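Local coordinates for enterobactin biosynthesis protein YbdZ (Escherichia coli, PDB 5JA1), which supports the catalytic function of EntF in enterobactin biosynthesis and is required for the amino acid adenylation step of non-ribosomal peptide synthesis, at residues B[17-22]-B[33-38]. Numbering follows the deposited sequence.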
ATOM      1  N   TYR B  17      15.335  20.361 -19.498  1.00 23.22           N
ATOM      2  CA  TYR B  17      15.101  20.333 -20.931  1.00 23.66           C
ATOM      3  C   TYR B  17      13.649  19.963 -21.210  1.00 30.40           C
ATOM      4  O   TYR B  17      12.931  19.448 -20.348  1.00 21.73           O
ATOM      5  CB  TYR B  17      16.005  19.309 -21.622  1.00 32.23           C
ATOM      6  CG  TYR B  17      17.493  19.543 -21.514  1.00 33.77           C
ATOM      7  CD1 TYR B  17      18.169  20.292 -22.469  1.00 36.30           C
ATOM      8  CD2 TYR B  17      18.231  18.978 -20.482  1.00 32.50           C
ATOM      9  CE1 TYR B  17      19.533  20.494 -22.384  1.00 43.86           C
ATOM     10  CE2 TYR B  17      19.597  19.175 -20.390  1.00 40.53           C
ATOM     11  CZ  TYR B  17      20.243  19.933 -21.342  1.00 48.60           C
ATOM     12  OH  TYR B  17      21.602  20.130 -21.251  1.00 55.68           O
ATOM     13  N   ILE B  18      13.218  20.219 -22.441  1.00 23.62           N
ATOM     14  CA  ILE B  18      11.955  19.705 -22.953  1.00 30.96           C
ATOM     15  C   ILE B  18      12.267  18.918 -24.214  1.00 23.04           C
ATOM     16  O   ILE B  18      12.734  19.486 -25.210  1.00 24.57           O
ATOM     17  CB  ILE B  18      10.936  20.821 -23.226  1.00 27.58           C
ATOM     18  CG1 ILE B  18      10.673  21.616 -21.946  1.00 24.34           C
ATOM     19  CG2 ILE B  18       9.638  20.229 -23.755  1.00 23.53           C
ATOM     20  CD1 ILE B  18       9.537  22.609 -22.057  1.00 40.97           C
ATOM     21  N   LEU B  19      12.028  17.612 -24.166  1.00 21.67           N
ATOM     22  CA  LEU B  19      12.379  16.697 -25.240  1.00 24.97           C
ATOM     23  C   LEU B  19      11.128  16.244 -25.984  1.00 27.86           C
ATOM     24  O   LEU B  19      10.003  16.385 -25.498  1.00 31.35           O
ATOM     25  CB  LEU B  19      13.136  15.483 -24.691  1.00 21.93           C
ATOM     26  CG  LEU B  19      14.268  15.778 -23.701  1.00 20.64           C
ATOM     27  CD1 LEU B  19      14.970  14.490 -23.307  1.00 19.81           C
ATOM     28  CD2 LEU B  19      15.260  16.782 -24.270  1.00 22.26           C
ATOM     29  N   ARG B  20      11.342  15.692 -27.176  1.00 26.23           N
ATOM     30  CA  ARG B  20      10.242  15.264 -28.031  1.00 31.69           C
ATOM     31  C   ARG B  20      10.677  14.054 -28.842  1.00 31.55           C
ATOM     32  O   ARG B  20      11.768  14.054 -29.419  1.00 41.28           O
ATOM     33  CB  ARG B  20       9.797  16.395 -28.964  1.00 36.12           C
ATOM     34  CG  ARG B  20       8.682  16.014 -29.921  1.00 34.28           C
ATOM     35  CD  ARG B  20       8.431  17.116 -30.937  1.00 44.72           C
ATOM     36  NE  ARG B  20       7.299  16.810 -31.805  1.00 52.75           N
ATOM     37  CZ  ARG B  20       7.384  16.102 -32.927  1.00 55.71           C
ATOM     38  NH1 ARG B  20       8.555  15.621 -33.323  1.00 59.26           N
ATOM     39  NH2 ARG B  20       6.299  15.873 -33.654  1.00 54.57           N
ATOM     40  N   ASN B  21       9.822  13.035 -28.892  1.00 21.77           N
ATOM     41  CA  ASN B  21      10.110  11.816 -29.626  1.00 26.02           C
ATOM     42  C   ASN B  21       9.462  11.874 -31.009  1.00 34.90           C
ATOM     43  O   ASN B  21       8.933  12.905 -31.433  1.00 40.84           O
ATOM     44  CB  ASN B  21       9.649  10.594 -28.825  1.00 29.38           C
ATOM     45  CG  ASN B  21       8.177  10.653 -28.446  1.00 34.53           C
ATOM     46  OD1 ASN B  21       7.388  11.379 -29.051  1.00 41.27           O
ATOM     47  ND2 ASN B  21       7.801   9.878 -27.436  1.00 38.41           N
ATOM     48  N   ALA B  22       9.499  10.747 -31.726  1.00 36.70           N
ATOM     49  CA  ALA B  22       8.923  10.702 -33.066  1.00 38.33           C
ATOM     50  C   ALA B  22       7.402  10.772 -33.031  1.00 42.59           C
ATOM     51  O   ALA B  22       6.784  11.271 -33.980  1.00 48.82           O
ATOM     52  CB  ALA B  22       9.378   9.436 -33.793  1.00 34.93           C
ATOM     53  N   CYS B  33      21.274  15.412 -15.846  1.00 35.79           N
ATOM     54  CA  CYS B  33      21.309  14.018 -16.259  1.00 37.70           C
ATOM     55  C   CYS B  33      21.670  13.900 -17.735  1.00 34.80           C
ATOM     56  O   CYS B  33      21.368  14.787 -18.539  1.00 28.84           O
ATOM     57  CB  CYS B  33      19.964  13.335 -15.994  1.00 41.93           C
ATOM     58  SG  CYS B  33      19.485  13.333 -14.251  1.00 54.72           S
ATOM     59  N   VAL B  34      22.324  12.791 -18.077  1.00 36.96           N
ATOM     60  CA  VAL B  34      22.697  12.533 -19.461  1.00 33.92           C
ATOM     61  C   VAL B  34      21.447  12.348 -20.312  1.00 35.15           C
ATOM     62  O   VAL B  34      20.530  11.612 -19.935  1.00 32.52           O
ATOM     63  CB  VAL B  34      23.594  11.300 -19.549  1.00 21.93           C
ATOM     64  N   LEU B  35      21.416  13.019 -21.460  1.00 32.12           N
ATOM     65  CA  LEU B  35      20.216  13.033 -22.284  1.00 36.49           C
ATOM     66  C   LEU B  35      19.906  11.631 -22.807  1.00 29.76           C
ATOM     67  O   LEU B  35      20.822  10.880 -23.159  1.00 28.53           O
ATOM     68  CB  LEU B  35      20.377  13.999 -23.457  1.00 40.73           C
ATOM     69  CG  LEU B  35      20.331  15.488 -23.116  1.00 35.52           C
ATOM     70  CD1 LEU B  35      20.529  16.319 -24.370  1.00 36.81           C
ATOM     71  CD2 LEU B  35      19.021  15.846 -22.433  1.00 28.67           C
ATOM     72  N   PRO B  36      18.632  11.252 -22.865  1.00 27.31           N
ATOM     73  CA  PRO B  36      18.274   9.915 -23.341  1.00 25.78           C
ATOM     74  C   PRO B  36      18.192   9.854 -24.857  1.00 26.71           C
ATOM     75  O   PRO B  36      17.902  10.844 -25.534  1.00 29.00           O
ATOM     76  CB  PRO B  36      16.899   9.680 -22.707  1.00 25.69           C
ATOM     77  CG  PRO B  36      16.309  11.050 -22.617  1.00 28.65           C
ATOM     78  CD  PRO B  36      17.462  11.995 -22.362  1.00 27.41           C
ATOM     79  N   ALA B  37      18.447   8.659 -25.384  1.00 22.77           N
ATOM     80  CA  ALA B  37      18.435   8.447 -26.824  1.00 23.77           C
ATOM     81  C   ALA B  37      17.008   8.307 -27.339  1.00 21.77           C
ATOM     82  O   ALA B  37      16.115   7.819 -26.640  1.00 32.90           O
ATOM     83  CB  ALA B  37      19.249   7.205 -27.191  1.00 23.04           C
ATOM     84  N   GLY B  38      16.803   8.741 -28.581  1.00 22.95           N
ATOM     85  CA  GLY B  38      15.498   8.718 -29.205  1.00 32.86           C
ATOM     86  C   GLY B  38      14.662   9.959 -28.988  1.00 38.86           C
ATOM     87  O   GLY B  38      13.497   9.982 -29.407  1.00 34.19           O
TER
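L35 lays one methyl over a face of the Y17 ring, a CH-pi contact with CD2 of L35 4.0 Å from the ring centroid and 20° off its normal. The methyl sits toward the CD2–CE2 rim, and the two side chains cross at about a right angle. The flat ring gives this methyl a surface to lie on, and the same CD2 of L35 comes within 4.3 Å of CD2 of L19, a double use that suits a flexible aliphatic side chain.

The remaining apolar packing is between L19 and P36, which meet tip to tip: CD1 of L19 lies 3.7 Å from CD of P36 and nearly as close to CG of P36. Proline offers a compact, rigid hydrocarbon ring here, and I41 and W29 add to the apolar surroundings of L19.

At the far end the contact is backbone-led, with O of G38 3.9 Å from CA of N21. At the positive phi of G38 (89°) a CB would press against the carbonyl O of A37, so the backbone by itself calls for glycine, while the N21 carboxamide turns away and its OD1 accepts a hydrogen bond from Q25 N.

Joined by side-chain packing, the loop between strands 26-30 and 40-42 covers central strand 16-20 on the sheet face opposite helix 48-58, within the three-stranded antiparallel sheet and helix of the MbtH-like fold.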